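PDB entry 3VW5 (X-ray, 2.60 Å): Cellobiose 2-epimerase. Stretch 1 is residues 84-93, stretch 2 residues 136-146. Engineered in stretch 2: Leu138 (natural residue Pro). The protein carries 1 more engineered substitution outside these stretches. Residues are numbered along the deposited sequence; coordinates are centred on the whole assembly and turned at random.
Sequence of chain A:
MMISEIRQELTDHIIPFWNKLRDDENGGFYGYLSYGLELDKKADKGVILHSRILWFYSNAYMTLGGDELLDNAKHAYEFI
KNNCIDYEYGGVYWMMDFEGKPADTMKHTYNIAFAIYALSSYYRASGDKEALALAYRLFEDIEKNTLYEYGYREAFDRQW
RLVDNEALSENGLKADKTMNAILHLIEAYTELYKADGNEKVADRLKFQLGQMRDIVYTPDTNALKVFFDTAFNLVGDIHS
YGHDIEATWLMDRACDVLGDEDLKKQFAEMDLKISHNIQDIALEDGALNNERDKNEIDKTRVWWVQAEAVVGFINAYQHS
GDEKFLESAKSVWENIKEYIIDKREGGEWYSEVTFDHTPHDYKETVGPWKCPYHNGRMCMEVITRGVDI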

# COMPACT_ATOMS: atom_id res chain seq x y z
N CYS A 84 14.06 -12.50 -6.02
CA CYS A 84 13.60 -11.15 -6.30
C CYS A 84 14.60 -10.07 -5.92
O CYS A 84 14.46 -8.91 -6.31
N ILE A 85 15.62 -10.48 -5.19
CA ILE A 85 16.62 -9.56 -4.68
C ILE A 85 17.85 -9.55 -5.58
O ILE A 85 18.36 -10.61 -5.96
N ASP A 86 18.30 -8.36 -5.95
CA ASP A 86 19.53 -8.21 -6.71
C ASP A 86 20.67 -8.05 -5.71
O ASP A 86 20.92 -6.96 -5.21
N TYR A 87 21.35 -9.15 -5.41
CA TYR A 87 22.38 -9.15 -4.39
C TYR A 87 23.61 -8.44 -4.88
O TYR A 87 24.34 -7.82 -4.10
N GLU A 88 23.81 -8.50 -6.19
CA GLU A 88 24.97 -7.90 -6.84
C GLU A 88 24.91 -6.35 -6.92
O GLU A 88 25.84 -5.67 -6.50
N TYR A 89 23.82 -5.80 -7.42
CA TYR A 89 23.70 -4.34 -7.52
C TYR A 89 22.90 -3.75 -6.37
O TYR A 89 23.01 -2.56 -6.09
N GLY A 90 22.08 -4.56 -5.71
CA GLY A 90 21.18 -4.05 -4.69
C GLY A 90 19.72 -3.94 -5.11
O GLY A 90 19.38 -4.05 -6.28
N GLY A 91 18.84 -3.71 -4.14
CA GLY A 91 17.43 -3.59 -4.42
C GLY A 91 16.75 -4.89 -4.85
O GLY A 91 17.27 -6.00 -4.65
N VAL A 92 15.56 -4.73 -5.41
CA VAL A 92 14.78 -5.86 -5.90
C VAL A 92 14.35 -5.57 -7.33
O VAL A 92 14.21 -4.41 -7.71
N TYR A 93 14.15 -6.61 -8.13
CA TYR A 93 13.70 -6.43 -9.51
C TYR A 93 12.22 -6.02 -9.57
O TYR A 93 11.55 -5.92 -8.55
N TYR A 136 17.40 -4.50 6.27
CA TYR A 136 18.43 -3.47 6.41
C TYR A 136 19.25 -3.39 5.14
O TYR A 136 19.63 -2.31 4.70
N ARG A 137 19.52 -4.55 4.53
CA ARG A 137 20.28 -4.57 3.29
C ARG A 137 19.62 -3.67 2.24
O ARG A 137 20.30 -2.92 1.55
N LEU A 138 18.29 -3.75 2.14
CA LEU A 138 17.54 -2.99 1.15
C LEU A 138 17.38 -1.52 1.55
O LEU A 138 17.43 -0.62 0.71
N PHE A 139 17.18 -1.28 2.84
CA PHE A 139 17.27 0.08 3.37
C PHE A 139 18.59 0.75 2.96
O PHE A 139 18.59 1.88 2.49
N GLU A 140 19.72 0.05 3.12
CA GLU A 140 21.01 0.59 2.72
C GLU A 140 21.09 0.87 1.23
O GLU A 140 21.60 1.92 0.80
N ASP A 141 20.56 -0.05 0.43
CA ASP A 141 20.54 0.11 -1.01
C ASP A 141 19.75 1.34 -1.44
O ASP A 141 20.13 2.00 -2.39
N ILE A 142 18.65 1.63 -0.75
CA ILE A 142 17.83 2.77 -1.13
C ILE A 142 18.59 4.05 -0.85
O ILE A 142 18.63 4.97 -1.68
N GLU A 143 19.20 4.11 0.33
CA GLU A 143 19.91 5.30 0.75
C GLU A 143 21.20 5.53 -0.07
O GLU A 143 21.56 6.67 -0.34
N LYS A 144 21.86 4.46 -0.47
CA LYS A 144 23.06 4.57 -1.29
C LYS A 144 22.76 5.08 -2.70
O LYS A 144 23.39 6.02 -3.19
N ASN A 145 21.79 4.45 -3.36
CA ASN A 145 21.62 4.64 -4.79
C ASN A 145 20.50 5.55 -5.26
O ASN A 145 20.52 6.00 -6.41
N THR A 146 19.52 5.84 -4.40
CA THR A 146 18.33 6.57 -4.86
C THR A 146 18.20 7.94 -4.24
O THR A 146 17.38 8.74 -4.66

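The contact sets a looped segment, residues 84-93, against one side of a helix that begins earlier in the chain and runs through residues 136-145, and buries 315 Å² summed over both sides. The backbones come nearest at two glycines: the CA atoms of Gly90 and Asp141, like those of Gly91 and Leu138, lie 5.6 Å apart.

Only one direct hydrogen bond crosses the interface. Asp141 (chi1 -69°, m) points its CB toward the loop, and Gly91 N donates to Asp141 OD2 at 2.7 Å with an N-H...O angle of 152°. That oxygen is also modelled too close to Gly90, so its exact position is less certain than the distance suggests. An ideal CB on Gly90 would fall 2.7 Å from Asp141 OD2, a clash, and the backbone angles there (104/168) call for glycine independently. Within the loop, Asp86 (t) accepts a hydrogen bond at OD1 from Tyr89 N at 3.0 Å and 176°, alongside backbone bonds such as Asp86 N to Gly91 O at 2.9 Å. On the helix, Asn145 (m) points toward the loop but donates from ND2 to Asp141 O, 3.2 Å away.

The apolar packing centres on Leu138, an engineered residue (Pro in the natural sequence). Its CB points sideways, but the m,t rotamer brings its end nearer the loop. Leu138 CD2 lies 3.7 Å from Gly91 CA, while Leu138 CD1 reaches Val92 CG1 (Val92 is m) at 3.9 Å and, more loosely, Ile85 CD1 (Ile85 is m,t) at 4.5 Å.

At the exposed margin, Arg137 (chi1 and chi2 both t) points toward the loop. Arg137 NE lies 3.9 Å from Tyr87 CD1, near the ring plane at its edge, so the tyrosine edge covers one guanidinium face. A water bridges the two residues, accepting from Arg137 NE at 2.7 Å and donating to the backbone Tyr87 O at 3.2 Å.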

# COMPACT_ATOMS: atom_id res chain seq x y z
CB CYS A 84 12.24 -10.91 -5.62
SG CYS A 84 10.92 -11.95 -6.32
CB ILE A 85 16.97 -9.92 -3.22
CG1 ILE A 85 15.85 -9.43 -2.31
CG2 ILE A 85 18.29 -9.34 -2.82
CD1 ILE A 85 15.96 -9.85 -0.88
CB ASP A 86 19.46 -7.01 -7.65
CG ASP A 86 20.64 -6.95 -8.61
OD1 ASP A 86 21.65 -7.63 -8.34
OD2 ASP A 86 20.56 -6.21 -9.62
CB TYR A 87 22.71 -10.58 -3.94
CG TYR A 87 21.62 -11.17 -3.07
CD1 TYR A 87 21.43 -10.73 -1.76
CD2 TYR A 87 20.76 -12.15 -3.57
CE1 TYR A 87 20.44 -11.27 -0.96
CE2 TYR A 87 19.75 -12.69 -2.78
CZ TYR A 87 19.59 -12.25 -1.48
OH TYR A 87 18.59 -12.79 -0.70
CB GLU A 88 25.16 -8.52 -8.21
CG GLU A 88 26.28 -7.90 -9.01
CD GLU A 88 26.44 -8.53 -10.39
OE1 GLU A 88 25.70 -9.52 -10.68
OE2 GLU A 88 27.30 -8.03 -11.18
CB TYR A 89 23.07 -3.91 -8.85
CG TYR A 89 23.93 -4.13 -10.08
CD1 TYR A 89 24.87 -3.18 -10.49
CD2 TYR A 89 23.79 -5.28 -10.86
CE1 TYR A 89 25.66 -3.37 -11.62
CE2 TYR A 89 24.58 -5.49 -11.98
CZ TYR A 89 25.51 -4.52 -12.36
OH TYR A 89 26.30 -4.71 -13.49
CB VAL A 92 13.54 -6.10 -5.02
CG1 VAL A 92 13.96 -6.33 -3.58
CG2 VAL A 92 12.60 -4.91 -5.09
CB TYR A 93 13.92 -7.70 -10.34
CG TYR A 93 15.32 -8.25 -10.23
CD1 TYR A 93 16.41 -7.56 -10.79
CD2 TYR A 93 15.57 -9.45 -9.58
CE1 TYR A 93 17.70 -8.07 -10.69
CE2 TYR A 93 16.85 -9.96 -9.47
CZ TYR A 93 17.91 -9.27 -10.02
OH TYR A 93 19.19 -9.78 -9.92
CB TYR A 136 19.34 -3.76 7.60
CG TYR A 136 18.77 -3.33 8.93
CD1 TYR A 136 18.68 -1.98 9.25
CD2 TYR A 136 18.32 -4.26 9.86
CE1 TYR A 136 18.17 -1.58 10.46
CE2 TYR A 136 17.80 -3.86 11.06
CZ TYR A 136 17.73 -2.51 11.36
OH TYR A 136 17.22 -2.08 12.57
CB ARG A 137 20.42 -6.00 2.74
CG ARG A 137 21.31 -6.03 1.52
CD ARG A 137 21.28 -7.34 0.78
NE ARG A 137 22.62 -7.88 0.59
CZ ARG A 137 23.20 -8.77 1.41
NH1 ARG A 137 22.54 -9.25 2.47
NH2 ARG A 137 24.44 -9.20 1.15
CB LEU A 138 16.19 -3.66 0.89
CG LEU A 138 16.24 -5.05 0.28
CD1 LEU A 138 14.85 -5.62 0.16
CD2 LEU A 138 16.92 -5.04 -1.07
CB PHE A 139 17.12 0.04 4.89
CG PHE A 139 17.54 1.30 5.58
CD1 PHE A 139 16.67 2.39 5.66
CD2 PHE A 139 18.78 1.39 6.21
CE1 PHE A 139 17.05 3.55 6.33
CE2 PHE A 139 19.16 2.57 6.88
CZ PHE A 139 18.29 3.64 6.94
CB GLU A 140 22.15 -0.34 3.15
CG GLU A 140 22.46 -0.23 4.63
CD GLU A 140 23.72 -0.97 5.02
OE1 GLU A 140 23.94 -2.11 4.52
OE2 GLU A 140 24.50 -0.40 5.83
CB ASP A 141 19.97 -1.14 -1.71
CG ASP A 141 20.90 -2.34 -1.59
OD1 ASP A 141 22.05 -2.14 -1.13
OD2 ASP A 141 20.48 -3.46 -1.98
CB ILE A 142 16.45 2.79 -0.39
CG1 ILE A 142 15.48 1.80 -1.03
CG2 ILE A 142 15.82 4.17 -0.42
CD1 ILE A 142 14.20 1.64 -0.23
CB GLU A 143 20.19 5.27 2.24
CG GLU A 143 18.95 5.12 3.11
CD GLU A 143 18.01 6.32 3.06
OE1 GLU A 143 18.45 7.46 3.35
OE2 GLU A 143 16.83 6.13 2.73
CB LYS A 144 23.74 3.20 -1.39
CG LYS A 144 25.20 3.25 -1.87
CD LYS A 144 25.96 4.25 -1.02
CE LYS A 144 27.40 3.80 -0.75
NZ LYS A 144 28.29 4.10 -1.90
CB ASN A 145 21.53 3.27 -5.50
CG ASN A 145 22.73 2.39 -5.20
OD1 ASN A 145 23.81 2.60 -5.75
ND2 ASN A 145 22.55 1.41 -4.32
CB THR A 146 17.02 5.80 -4.58
OG1 THR A 146 16.69 5.86 -3.18
CG2 THR A 146 17.15 4.35 -5.01
O HOH W 1 22.99 -6.38 -1.60